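Local coordinates for hypothetical protein aq_1956 (Aquifex aeolicus, PDB 2YVT) that is of unknown function but, as a member of the calcineurin-like metallophosphoesterase superfamily, probably hydrolyses phosphate esters with the aid of bound metal ions, at residues R6-I11 with A245-T250; N230-N235 with H252-E257. All coordinates share one frame; numbering follows the deposited sequence.

Contact 1: R6-I11 with A245-T250; sequences RKVLAI and AFLDLT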
loop_
_atom_site.group_PDB
_atom_site.type_symbol
_atom_site.label_atom_id
_atom_site.label_comp_id
_atom_site.label_asym_id
_atom_site.label_seq_id
_atom_site.Cartn_x
_atom_site.Cartn_y
_atom_site.Cartn_z
ATOM N N ARG A 6 11.303 -4.619 16.916
ATOM C CA ARG A 6 11.087 -4.848 15.494
ATOM C C ARG A 6 10.289 -3.646 15.018
ATOM O O ARG A 6 9.062 -3.603 15.144
ATOM C CB ARG A 6 10.319 -6.150 15.273
ATOM C CG ARG A 6 11.071 -7.420 15.706
ATOM C CD ARG A 6 12.277 -7.699 14.812
ATOM N NE ARG A 6 12.969 -8.942 15.160
ATOM C CZ ARG A 6 14.040 -9.020 15.948
ATOM N NH1 ARG A 6 14.562 -7.927 16.499
ATOM N NH2 ARG A 6 14.592 -10.203 16.190
ATOM N N LYS A 7 11.007 -2.659 14.500
ATOM C CA LYS A 7 10.445 -1.335 14.270
ATOM C C LYS A 7 10.059 -1.151 12.809
ATOM O O LYS A 7 10.820 -1.497 11.909
ATOM C CB LYS A 7 11.428 -0.251 14.711
ATOM C CG LYS A 7 11.704 -0.229 16.221
ATOM C CD LYS A 7 12.685 0.885 16.595
ATOM C CE LYS A 7 13.181 0.765 18.043
ATOM N NZ LYS A 7 12.151 1.124 19.067
ATOM N N VAL A 8 8.872 -0.592 12.591
ATOM C CA VAL A 8 8.341 -0.393 11.242
ATOM C C VAL A 8 8.000 1.076 11.047
ATOM O O VAL A 8 7.288 1.660 11.867
ATOM C CB VAL A 8 7.042 -1.233 11.008
ATOM C CG1 VAL A 8 6.527 -1.054 9.582
ATOM C CG2 VAL A 8 7.279 -2.713 11.313
ATOM N N LEU A 9 8.531 1.678 9.986
ATOM C CA LEU A 9 8.115 3.025 9.575
ATOM C C LEU A 9 7.217 2.843 8.361
ATOM O O LEU A 9 7.641 2.249 7.373
ATOM C CB LEU A 9 9.328 3.896 9.212
ATOM C CG LEU A 9 9.146 5.416 8.995
ATOM C CD1 LEU A 9 10.526 6.056 8.823
ATOM C CD2 LEU A 9 8.263 5.797 7.818
ATOM N N ALA A 10 5.989 3.355 8.430
ATOM C CA ALA A 10 5.042 3.216 7.314
ATOM C C ALA A 10 4.546 4.561 6.817
ATOM O O ALA A 10 4.252 5.455 7.611
ATOM C CB ALA A 10 3.856 2.335 7.721
ATOM N N ILE A 11 4.456 4.686 5.495
ATOM C CA ILE A 11 3.799 5.825 4.852
ATOM C C ILE A 11 2.764 5.323 3.844
ATOM O O ILE A 11 2.776 4.150 3.448
ATOM C CB ILE A 11 4.812 6.771 4.139
ATOM C CG1 ILE A 11 5.483 6.073 2.941
ATOM C CG2 ILE A 11 5.828 7.314 5.143
ATOM C CD1 ILE A 11 6.316 7.022 2.070
ATOM N N ALA A 245 3.630 6.602 10.165
ATOM C CA ALA A 245 3.417 5.827 11.389
ATOM C C ALA A 245 4.701 5.116 11.769
ATOM O O ALA A 245 5.491 4.746 10.901
ATOM C CB ALA A 245 2.306 4.817 11.202
ATOM N N PHE A 246 4.903 4.927 13.071
ATOM C CA PHE A 246 6.053 4.191 13.558
ATOM C C PHE A 246 5.565 3.122 14.529
ATOM O O PHE A 246 4.912 3.432 15.529
ATOM C CB PHE A 246 7.070 5.136 14.214
ATOM C CG PHE A 246 8.464 4.584 14.244
ATOM C CD1 PHE A 246 9.318 4.742 13.155
ATOM C CD2 PHE A 246 8.920 3.894 15.357
ATOM C CE1 PHE A 246 10.612 4.218 13.180
ATOM C CE2 PHE A 246 10.220 3.367 15.393
ATOM C CZ PHE A 246 11.059 3.530 14.304
ATOM N N LEU A 247 5.865 1.865 14.210
ATOM C CA LEU A 247 5.347 0.720 14.947
ATOM C C LEU A 247 6.505 -0.045 15.572
ATOM O O LEU A 247 7.536 -0.240 14.940
ATOM C CB LEU A 247 4.559 -0.220 14.018
ATOM C CG LEU A 247 3.360 0.228 13.163
ATOM C CD1 LEU A 247 3.752 1.079 11.959
ATOM C CD2 LEU A 247 2.604 -0.998 12.686
ATOM N N ASP A 248 6.335 -0.459 16.822
ATOM C CA ASP A 248 7.225 -1.428 17.424
ATOM C C ASP A 248 6.420 -2.710 17.629
ATOM O O ASP A 248 5.547 -2.772 18.494
ATOM C CB ASP A 248 7.782 -0.907 18.756
ATOM C CG ASP A 248 8.829 -1.830 19.350
ATOM O OD1 ASP A 248 8.756 -3.049 19.097
ATOM O OD2 ASP A 248 9.740 -1.337 20.063
ATOM N N LEU A 249 6.702 -3.720 16.813
ATOM C CA LEU A 249 5.935 -4.965 16.836
ATOM C C LEU A 249 6.248 -5.825 18.049
ATOM O O LEU A 249 5.465 -6.710 18.399
ATOM C CB LEU A 249 6.166 -5.771 15.557
ATOM C CG LEU A 249 5.848 -5.064 14.232
ATOM C CD1 LEU A 249 6.009 -6.042 13.079
ATOM C CD2 LEU A 249 4.454 -4.458 14.245
ATOM N N THR A 250 7.391 -5.572 18.683
ATOM C CA THR A 250 7.784 -6.360 19.848
ATOM C C THR A 250 6.956 -5.975 21.067
ATOM O O THR A 250 6.432 -6.845 21.771
ATOM C CB THR A 250 9.284 -6.222 20.137
ATOM O OG1 THR A 250 10.015 -6.671 18.988
ATOM C CG2 THR A 250 9.691 -7.072 21.350
#

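Contact 2: N230-N235 with H252-E257; sequences NTIVVN and HKIKLE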
loop_
_atom_site.group_PDB
_atom_site.type_symbol
_atom_site.label_atom_id
_atom_site.label_comp_id
_atom_site.label_asym_id
_atom_site.label_seq_id
_atom_site.Cartn_x
_atom_site.Cartn_y
_atom_site.Cartn_z
ATOM N N ASN A 230 -9.752 -8.643 16.024
ATOM C CA ASN A 230 -8.600 -8.784 16.923
ATOM C C ASN A 230 -7.326 -8.128 16.367
ATOM O O ASN A 230 -6.260 -8.184 16.985
ATOM C CB ASN A 230 -8.336 -10.268 17.203
ATOM C CG ASN A 230 -9.614 -11.050 17.477
ATOM O OD1 ASN A 230 -10.373 -10.725 18.392
ATOM N ND2 ASN A 230 -9.860 -12.081 16.675
ATOM N N THR A 231 -7.451 -7.507 15.199
ATOM C CA THR A 231 -6.315 -6.958 14.466
ATOM C C THR A 231 -6.098 -5.480 14.766
ATOM O O THR A 231 -7.045 -4.697 14.721
ATOM C CB THR A 231 -6.564 -7.113 12.958
ATOM O OG1 THR A 231 -6.750 -8.497 12.648
ATOM C CG2 THR A 231 -5.413 -6.538 12.111
ATOM N N ILE A 232 -4.851 -5.100 15.050
ATOM C CA ILE A 232 -4.492 -3.682 15.145
ATOM C C ILE A 232 -4.329 -3.152 13.730
ATOM O O ILE A 232 -3.451 -3.611 12.985
ATOM C CB ILE A 232 -3.170 -3.442 15.907
ATOM C CG1 ILE A 232 -3.251 -3.989 17.336
ATOM C CG2 ILE A 232 -2.798 -1.942 15.896
ATOM C CD1 ILE A 232 -1.927 -4.024 18.029
ATOM N N VAL A 233 -5.186 -2.206 13.359
ATOM C CA VAL A 233 -5.149 -1.609 12.031
ATOM C C VAL A 233 -4.547 -0.211 12.138
ATOM O O VAL A 233 -4.979 0.601 12.967
ATOM C CB VAL A 233 -6.549 -1.561 11.385
ATOM C CG1 VAL A 233 -6.477 -0.971 9.976
ATOM C CG2 VAL A 233 -7.164 -2.970 11.351
ATOM N N VAL A 234 -3.538 0.051 11.310
ATOM C CA VAL A 234 -2.826 1.323 11.335
ATOM C C VAL A 234 -2.889 1.972 9.961
ATOM O O VAL A 234 -2.417 1.396 8.976
ATOM C CB VAL A 234 -1.336 1.130 11.733
ATOM C CG1 VAL A 234 -0.609 2.471 11.778
ATOM C CG2 VAL A 234 -1.226 0.426 13.085
ATOM N N ASN A 235 -3.476 3.163 9.908
ATOM C CA ASN A 235 -3.424 3.988 8.706
ATOM C C ASN A 235 -2.526 5.187 9.019
ATOM O O ASN A 235 -2.879 6.027 9.851
ATOM C CB ASN A 235 -4.815 4.436 8.265
ATOM C CG ASN A 235 -4.826 4.926 6.836
ATOM O OD1 ASN A 235 -3.842 5.511 6.369
ATOM N ND2 ASN A 235 -5.931 4.689 6.127
ATOM N N HIS A 252 4.316 -3.724 20.808
ATOM C CA HIS A 252 3.038 -3.190 20.317
ATOM C C HIS A 252 2.862 -1.699 20.632
ATOM O O HIS A 252 1.793 -1.261 21.070
ATOM C CB HIS A 252 1.850 -4.026 20.811
ATOM C CG HIS A 252 1.589 -5.241 19.978
ATOM N ND1 HIS A 252 2.388 -6.363 20.032
ATOM C CD2 HIS A 252 0.628 -5.507 19.062
ATOM C CE1 HIS A 252 1.925 -7.271 19.192
ATOM N NE2 HIS A 252 0.863 -6.773 18.584
ATOM N N LYS A 253 3.926 -0.935 20.407
ATOM C CA LYS A 253 3.870 0.517 20.504
ATOM C C LYS A 253 3.509 1.059 19.119
ATOM O O LYS A 253 4.152 0.709 18.135
ATOM C CB LYS A 253 5.221 1.077 20.966
ATOM C CG LYS A 253 5.647 0.645 22.373
ATOM C CD LYS A 253 6.907 1.378 22.808
ATOM C CE LYS A 253 7.402 0.883 24.155
ATOM N NZ LYS A 253 8.666 1.559 24.565
ATOM N N ILE A 254 2.466 1.882 19.045
ATOM C CA ILE A 254 2.056 2.492 17.779
ATOM C C ILE A 254 2.025 4.006 17.937
ATOM O O ILE A 254 1.374 4.525 18.848
ATOM C CB ILE A 254 0.649 2.021 17.301
ATOM C CG1 ILE A 254 0.437 0.505 17.501
ATOM C CG2 ILE A 254 0.394 2.478 15.855
ATOM C CD1 ILE A 254 1.315 -0.413 16.645
ATOM N N LYS A 255 2.741 4.704 17.058
ATOM C CA LYS A 255 2.782 6.163 17.081
ATOM C C LYS A 255 2.451 6.715 15.703
ATOM O O LYS A 255 3.026 6.291 14.702
ATOM C CB LYS A 255 4.163 6.668 17.518
ATOM C CG LYS A 255 4.593 6.251 18.925
ATOM C CD LYS A 255 6.039 6.654 19.193
ATOM C CE LYS A 255 6.453 6.397 20.641
ATOM N NZ LYS A 255 5.775 7.317 21.599
ATOM N N LEU A 256 1.506 7.645 15.652
ATOM C CA LEU A 256 1.246 8.384 14.423
ATOM C C LEU A 256 1.925 9.730 14.549
ATOM O O LEU A 256 1.596 10.518 15.437
ATOM C CB LEU A 256 -0.251 8.528 14.174
ATOM C CG LEU A 256 -0.914 7.378 13.398
ATOM C CD1 LEU A 256 -0.531 5.991 13.914
ATOM C CD2 LEU A 256 -2.395 7.578 13.461
ATOM N N GLU A 257 2.894 9.971 13.673
ATOM C CA GLU A 257 3.761 11.134 13.786
ATOM C C GLU A 257 3.706 11.991 12.534
ATOM O O GLU A 257 3.070 11.628 11.530
ATOM C CB GLU A 257 5.209 10.707 14.081
ATOM C CG GLU A 257 5.332 9.460 14.959
ATOM C CD GLU A 257 6.525 9.492 15.885
ATOM O OE1 GLU A 257 6.732 10.525 16.554
ATOM O OE2 GLU A 257 7.234 8.467 15.969
#

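Contact 1: R6-I11 with A245-T250
Phe246 carries its CG anti to the backbone N (chi1 -157°), whereas Lys7 carries its own beside the backbone N (chi1 -65°), and the phenyl ring and the lysine stem meet obliquely on one face of an antiparallel strand pair. Strand 7-11 and strand 245-248 are neighbours in one of the two mixed sheets of this metallophosphoesterase fold. The lysine suits a partly exposed place: Lys7 CD touches the ring edge at Phe246 CE2 (3.7 Å), and the chain then turns to set NZ 3.6 Å from Asp248 OD2, a long salt bridge. Leu9 CB meets Phe246 CD1 at 4.0 Å, while Val8 O lies over one face of the ring, offset toward its rim. An alanine in place of Phe246 would probably open a gap beside Leu9 and leave the aliphatic stem of Lys7 without its aromatic neighbour.

The other face is apolar: Val8 CB abuts Leu247 CB at 4.0 Å, and Val8 CG2 reaches Leu249 CD1. Branched Val8 and Leu247 fill this buried surface, where Ala10 and Ala245 suit as small apolar residues; Val8 also touches Ile35 and Val37 of the next strand. Paired backbone bonds join Val8 to Leu247 and Ala10 to Ala245. At the end of the strand, Asp248 forms an Asx turn, its OD1 accepting from Thr250 N at 2.9 Å.

Contact 2: N230-N235 with H252-E257
Val234 points toward strand 253-257 and packs on two residues there. Its CG1 is anti to the backbone N (chi1 -179°). The side chains of Val234 and Leu256 slide past each other in opposite directions, with Val234 CG1 4.1 Å from Leu256 CD1. Those of Val234 and Ile254 cross obliquely: the methyls Val234 CG2 and Ile254 CG2 come to 3.8 Å, and Val234 CG1 also brushes Ile254 CG2. Ile254 also faces Ile232, though more loosely, Ile232 CG2 lying 4.4 Å from Ile254 CG1. Leu256 CD2 approaches the backbone at Asn235 O (4.0 Å).

The strands run nearly parallel, 19° apart, but their axes stay 9.0 Å from each other, too far for the backbones to pair. This is face-to-face packing of two sheets, the central sandwich expected of calcineurin-like phosphoesterases, and side chains alone span the gap. Beta-branched valine and isoleucine suit it because they place methyls close to the backbone and fill a thin layer between sheets. At the more exposed end, His252 and Lys253 together face Asp248 in a G1 beta bulge. Asn235 instead turns its side chain away from this layer, and its OD1 accepts a hydrogen bond from Lys12 NZ.

Strand 231-235 is held in its own sheet between strands 215-218 and 224-228, and His225 of the latter touches both Val234 and Ile254. Strand 253-258 is the outermost strand of the opposing sheet, with strand 243-248 as its neighbour.

How the contacts relate
From the N terminus, strand 7-12 enters first, and its partner comes only near the end of the chain: segments 6-11 and 245-250 lie 234 residues apart, and contact 1 closes that long loop. Contact 2 closes a much shorter one, its segments 230-235 and 252-257 being 17 residues apart. The two cross, since segment 245-250 lies between the segments of contact 2. Contact 1 works within one sheet, whereas contact 2 joins that sheet to the other. They meet at strand 243-248, where probable hydrogen bonds run from Asp248 N to Lys253 O and from Phe246 N to Lys255 O, both 2.8 Å, and Ala245 CB packs on Val234 CG1.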